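Local atomic coordinates of myosin-I heavy chain (Dictyostelium discoideum, PDB entry 5EJY), a protein that is an actin-based class VII motor with ATPase activity, involved in the early steps of phagocytosis and in adhesion, here represented by its first MyTH4-FERM tail module. Residues K290-F294 with Y314-L318; C409-V413 with K486-L490. One frame throughout, in Å; residues are numbered along the deposited sequence. Where two conformers were deposited one is given.

Contact 1: K290-F294 with Y314-L318; sequences KKKLF and YYHQL
Within the FERM part of the MyTH4-FERM tail module, the end of the ubiquitin-like F1 lobe meets the first helix of the helical F2 lobe. Residues 290-291 finish strand 285-291 in extended conformation; Lys292 (phi/psi -99/-44) breaks it, and Leu293 and Phe294 run on as an extended loop. Residues 314-318 are one regular alpha-helical turn, Leu318 N to Tyr314 O 2.8 Å. CA atoms pair as Lys291 with Tyr314 (6.4 Å) and Lys290 with Gln317 (7.2 Å); the two segments bury 237 Å² between them. Tyr314, chi1 t, lays its ring face against the edge of Phe294 (chi1 m) in a T-shaped stack: centroids 5.0 Å apart, planes at 68°, Phe294 CZ to Tyr314 CE1 3.4 Å. The all-trans chain of Lys291 passes beside the same ring, CD to Tyr314 CB 4.4 Å, while Tyr314 OH is hydrogen-bonded to Asn408 N, just before strand 410-415. One helical turn on, Gln317 reaches out with chi1 and chi2 both t, and its amide docks on the main chain of Lys291 as a neighbouring strand would, taking one hydrogen bond and giving another. The aliphatic part of Lys290 flanks this amide, CB to Gln317 OE1 3.7 Å. Lys291 N donates to Gln317 OE1 at 2.8 Å, and Gln317 NE2 donates to Lys291 O at 2.9 Å.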
loop_
_atom_site.group_PDB
_atom_site.type_symbol
_atom_site.label_atom_id
_atom_site.label_comp_id
_atom_site.label_asym_id
_atom_site.label_seq_id
_atom_site.Cartn_x
_atom_site.Cartn_y
_atom_site.Cartn_z
ATOM N N LYS A 290 -8.510 -8.314 1.125
ATOM C CA LYS A 290 -9.968 -8.427 1.031
ATOM C C LYS A 290 -10.409 -8.555 -0.410
ATOM O O LYS A 290 -9.685 -8.155 -1.314
ATOM C CB LYS A 290 -10.646 -7.136 1.537
ATOM C CG LYS A 290 -10.511 -6.824 2.998
ATOM C CD LYS A 290 -11.424 -5.631 3.302
ATOM C CE LYS A 290 -12.704 -5.725 2.452
ATOM N NZ LYS A 290 -13.676 -4.588 2.626
ATOM N N LYS A 291 -11.650 -8.996 -0.617
ATOM C CA LYS A 291 -12.173 -9.083 -1.973
ATOM C C LYS A 291 -12.817 -7.773 -2.373
ATOM O O LYS A 291 -13.779 -7.328 -1.738
ATOM C CB LYS A 291 -13.181 -10.222 -2.132
ATOM C CG LYS A 291 -13.579 -10.434 -3.588
ATOM C CD LYS A 291 -14.349 -11.734 -3.788
ATOM C CE LYS A 291 -14.686 -11.932 -5.253
ATOM N NZ LYS A 291 -15.210 -13.300 -5.524
ATOM N N LYS A 292 -12.289 -7.169 -3.432
ATOM C CA LYS A 292 -12.750 -5.852 -3.871
ATOM C C LYS A 292 -13.744 -5.957 -5.024
ATOM O O LYS A 292 -14.765 -5.251 -5.064
ATOM C CB LYS A 292 -11.548 -5.012 -4.329
ATOM C CG LYS A 292 -11.906 -3.595 -4.835
ATOM C CD LYS A 292 -10.622 -2.822 -5.180
ATOM C CE LYS A 292 -10.921 -1.429 -5.744
ATOM N NZ LYS A 292 -9.622 -0.764 -6.085
ATOM N N LEU A 293 -13.425 -6.825 -5.979
ATOM C CA LEU A 293 -14.156 -6.870 -7.248
ATOM C C LEU A 293 -14.839 -8.217 -7.428
ATOM O O LEU A 293 -14.254 -9.262 -7.139
ATOM C CB LEU A 293 -13.194 -6.604 -8.409
ATOM C CG LEU A 293 -12.613 -5.185 -8.439
ATOM C CD1 LEU A 293 -11.307 -5.133 -9.205
ATOM C CD2 LEU A 293 -13.634 -4.222 -9.036
ATOM N N PHE A 294 -16.084 -8.190 -7.890
ATOM C CA PHE A 294 -16.855 -9.415 -8.047
ATOM C C PHE A 294 -17.180 -9.689 -9.508
ATOM O O PHE A 294 -18.208 -9.256 -10.019
ATOM C CB PHE A 294 -18.116 -9.348 -7.189
ATOM C CG PHE A 294 -17.819 -9.273 -5.723
ATOM C CD1 PHE A 294 -17.460 -8.069 -5.137
ATOM C CD2 PHE A 294 -17.846 -10.411 -4.942
ATOM C CE1 PHE A 294 -17.166 -8.003 -3.794
ATOM C CE2 PHE A 294 -17.552 -10.357 -3.598
ATOM C CZ PHE A 294 -17.216 -9.162 -3.019
ATOM N N TYR A 314 -14.004 -14.785 1.391
ATOM C CA TYR A 314 -15.116 -13.860 1.184
ATOM C C TYR A 314 -16.255 -14.001 2.209
ATOM O O TYR A 314 -16.781 -12.994 2.683
ATOM C CB TYR A 314 -15.664 -13.930 -0.246
ATOM C CG TYR A 314 -16.905 -13.078 -0.394
ATOM C CD1 TYR A 314 -16.860 -11.709 -0.132
ATOM C CD2 TYR A 314 -18.126 -13.638 -0.747
ATOM C CE1 TYR A 314 -18.002 -10.911 -0.237
ATOM C CE2 TYR A 314 -19.280 -12.840 -0.865
ATOM C CZ TYR A 314 -19.204 -11.487 -0.614
ATOM O OH TYR A 314 -20.344 -10.703 -0.724
ATOM N N TYR A 315 -16.642 -15.230 2.550
ATOM C CA TYR A 315 -17.711 -15.416 3.537
ATOM C C TYR A 315 -17.386 -14.717 4.850
ATOM O O TYR A 315 -18.268 -14.148 5.483
ATOM C CB TYR A 315 -17.993 -16.898 3.820
ATOM C CG TYR A 315 -18.374 -17.711 2.612
ATOM C CD1 TYR A 315 -19.059 -17.146 1.553
ATOM C CD2 TYR A 315 -18.018 -19.060 2.524
ATOM C CE1 TYR A 315 -19.397 -17.900 0.439
ATOM C CE2 TYR A 315 -18.356 -19.817 1.424
ATOM C CZ TYR A 315 -19.044 -19.235 0.385
ATOM O OH TYR A 315 -19.372 -19.996 -0.715
ATOM N N HIS A 316 -16.127 -14.766 5.274
ATOM C CA HIS A 316 -15.730 -14.078 6.503
ATOM C C HIS A 316 -15.922 -12.576 6.364
ATOM O O HIS A 316 -16.359 -11.904 7.299
ATOM C CB HIS A 316 -14.264 -14.363 6.847
ATOM C CG HIS A 316 -13.998 -15.787 7.217
ATOM N ND1 HIS A 316 -13.457 -16.696 6.336
ATOM C CD2 HIS A 316 -14.202 -16.458 8.374
ATOM C CE1 HIS A 316 -13.336 -17.867 6.933
ATOM N NE2 HIS A 316 -13.776 -17.748 8.173
ATOM N N GLN A 317 -15.559 -12.059 5.196
ATOM C CA GLN A 317 -15.693 -10.631 4.892
ATOM C C GLN A 317 -17.157 -10.190 4.897
ATOM O O GLN A 317 -17.507 -9.194 5.521
ATOM C CB GLN A 317 -15.068 -10.349 3.527
ATOM C CG GLN A 317 -15.405 -9.005 2.907
ATOM C CD GLN A 317 -14.687 -8.806 1.581
ATOM O OE1 GLN A 317 -13.590 -9.323 1.388
ATOM N NE2 GLN A 317 -15.317 -8.091 0.654
ATOM N N LEU A 318 -17.994 -10.925 4.179
ATOM C CA LEU A 318 -19.422 -10.611 4.102
ATOM C C LEU A 318 -20.100 -10.697 5.463
ATOM O O LEU A 318 -20.889 -9.825 5.827
ATOM C CB LEU A 318 -20.107 -11.540 3.109
ATOM C CG LEU A 318 -21.614 -11.357 2.897
ATOM C CD1 LEU A 318 -21.966 -9.911 2.532
ATOM C CD2 LEU A 318 -22.047 -12.308 1.806
#

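Contact 2: C409-V413 with K486-L490; sequences CSLVV and KLVSL
Strand 410-413 and helical turn 486-490 run roughly antiparallel, their axes 9.6 Å apart at closest approach and crossing at -145°. Ser410 CA lies 7.7 Å from Leu490 CA, and Val412 CA 6.9 Å from Leu487 CA. CA-to-CB bonds of Ser410 and Val412 point toward the helix, that of Leu411 away. Val412, chi1 t, directs CG2 toward two leucines: 3.7 Å to Leu490 CD1 (Leu490 m,t) and 4.2 Å to Leu487 CD1 (Leu487 t,p). This is the core of the PH-like F3 lobe of the FERM domain, where the C-terminal helix packs on the sheet; Leu487 and Leu490 also touch Leu429 and Leu431, respectively, of the adjacent strand 426-432. Ser410, chi1 m, sets CB 3.7 Å from Leu490 CD2 and turns OG to Lys292 O and Tyr494 OH. Lys486, all four chi angles t, stretches across so that NZ donates to Leu411 O at 2.8 Å, its CD grazing Val412 CG2 at 4.5 Å.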
loop_
_atom_site.group_PDB
_atom_site.type_symbol
_atom_site.label_atom_id
_atom_site.label_comp_id
_atom_site.label_asym_id
_atom_site.label_seq_id
_atom_site.Cartn_x
_atom_site.Cartn_y
_atom_site.Cartn_z
ATOM N N CYS A 409 -21.344 -8.142 -3.915
ATOM C CA CYS A 409 -21.275 -6.739 -4.316
ATOM C C CYS A 409 -20.083 -6.049 -3.664
ATOM O O CYS A 409 -19.766 -6.328 -2.512
ATOM C CB CYS A 409 -22.534 -5.994 -3.852
ATOM S SG CYS A 409 -24.064 -6.498 -4.661
ATOM N N SER A 410 -19.473 -5.111 -4.380
ATOM C CA SER A 410 -18.466 -4.229 -3.796
ATOM C C SER A 410 -19.218 -3.117 -3.064
ATOM O O SER A 410 -20.018 -2.410 -3.672
ATOM C CB SER A 410 -17.583 -3.626 -4.893
ATOM O OG SER A 410 -17.122 -4.621 -5.805
ATOM N N LEU A 411 -18.951 -2.957 -1.774
ATOM C CA LEU A 411 -19.772 -2.105 -0.924
ATOM C C LEU A 411 -19.086 -0.782 -0.617
ATOM O O LEU A 411 -17.884 -0.745 -0.338
ATOM C CB LEU A 411 -20.091 -2.825 0.385
ATOM C CG LEU A 411 -20.800 -4.173 0.254
ATOM C CD1 LEU A 411 -21.123 -4.730 1.625
ATOM C CD2 LEU A 411 -22.062 -4.027 -0.606
ATOM N N VAL A 412 -19.862 0.299 -0.657
ATOM C CA VAL A 412 -19.356 1.631 -0.344
ATOM C C VAL A 412 -20.409 2.396 0.460
ATOM O O VAL A 412 -21.548 2.550 0.010
ATOM C CB VAL A 412 -19.037 2.438 -1.623
ATOM C CG1 VAL A 412 -18.455 3.806 -1.261
ATOM C CG2 VAL A 412 -18.077 1.666 -2.531
ATOM N N VAL A 413 -20.031 2.871 1.640
ATOM C CA VAL A 413 -20.941 3.659 2.479
ATOM C C VAL A 413 -20.949 5.109 2.000
ATOM O O VAL A 413 -19.892 5.740 1.886
ATOM C CB VAL A 413 -20.523 3.612 3.964
ATOM C CG1 VAL A 413 -21.430 4.509 4.822
ATOM C CG2 VAL A 413 -20.537 2.182 4.479
ATOM N N LYS A 486 -11.729 4.337 -3.752
ATOM C CA LYS A 486 -12.369 3.035 -3.881
ATOM C C LYS A 486 -13.559 3.120 -4.832
ATOM O O LYS A 486 -13.700 2.301 -5.741
ATOM C CB LYS A 486 -12.829 2.503 -2.518
ATOM C CG LYS A 486 -13.430 1.104 -2.580
ATOM C CD LYS A 486 -13.939 0.621 -1.223
ATOM C CE LYS A 486 -14.546 -0.794 -1.329
ATOM N NZ LYS A 486 -15.114 -1.338 -0.043
ATOM N N LEU A 487 -14.411 4.119 -4.620
ATOM C CA LEU A 487 -15.606 4.262 -5.454
ATOM C C LEU A 487 -15.234 4.526 -6.920
ATOM O O LEU A 487 -15.752 3.871 -7.818
ATOM C CB LEU A 487 -16.505 5.373 -4.908
ATOM C CG LEU A 487 -17.825 5.574 -5.661
ATOM C CD1 LEU A 487 -18.547 4.240 -5.819
ATOM C CD2 LEU A 487 -18.687 6.569 -4.907
ATOM N N VAL A 488 -14.336 5.478 -7.160
ATOM C CA VAL A 488 -13.876 5.772 -8.520
ATOM C C VAL A 488 -13.278 4.535 -9.197
ATOM O O VAL A 488 -13.619 4.212 -10.341
ATOM C CB VAL A 488 -12.830 6.915 -8.540
ATOM C CG1 VAL A 488 -12.160 7.028 -9.926
ATOM C CG2 VAL A 488 -13.471 8.248 -8.135
ATOM N N SER A 489 -12.377 3.840 -8.503
ATOM C CA SER A 489 -11.722 2.688 -9.120
ATOM C C SER A 489 -12.692 1.533 -9.355
ATOM O O SER A 489 -12.559 0.801 -10.328
ATOM C CB SER A 489 -10.487 2.227 -8.312
ATOM O OG SER A 489 -10.871 1.724 -7.048
ATOM N N LEU A 490 -13.677 1.368 -8.478
ATOM C CA LEU A 490 -14.680 0.328 -8.697
ATOM C C LEU A 490 -15.455 0.629 -9.975
ATOM O O LEU A 490 -15.690 -0.252 -10.795
ATOM C CB LEU A 490 -15.655 0.252 -7.525
ATOM C CG LEU A 490 -15.138 -0.388 -6.238
ATOM C CD1 LEU A 490 -16.174 -0.233 -5.119
ATOM C CD2 LEU A 490 -14.808 -1.864 -6.488
#

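Contact 1 closes before contact 2 opens, so the two come in series along the chain, yet their centres lie only 12 Å apart, in the middle of the three-lobed FERM domain. The first joins F1 to F2, the second is internal to F3, and the loop after strand 285-291 bridges them. Lys292 O lies 2.5 Å from Ser410 OG and Lys292 NZ 2.9 Å from Ser489 OG, both probable hydrogen bonds, so this lysine grips strand 410-415 and helix 484-499 together. Phe294 packs alongside, CE1 3.3 Å from Cys409 O. The three lobes thus converge here in the cloverleaf arrangement of FERM domains.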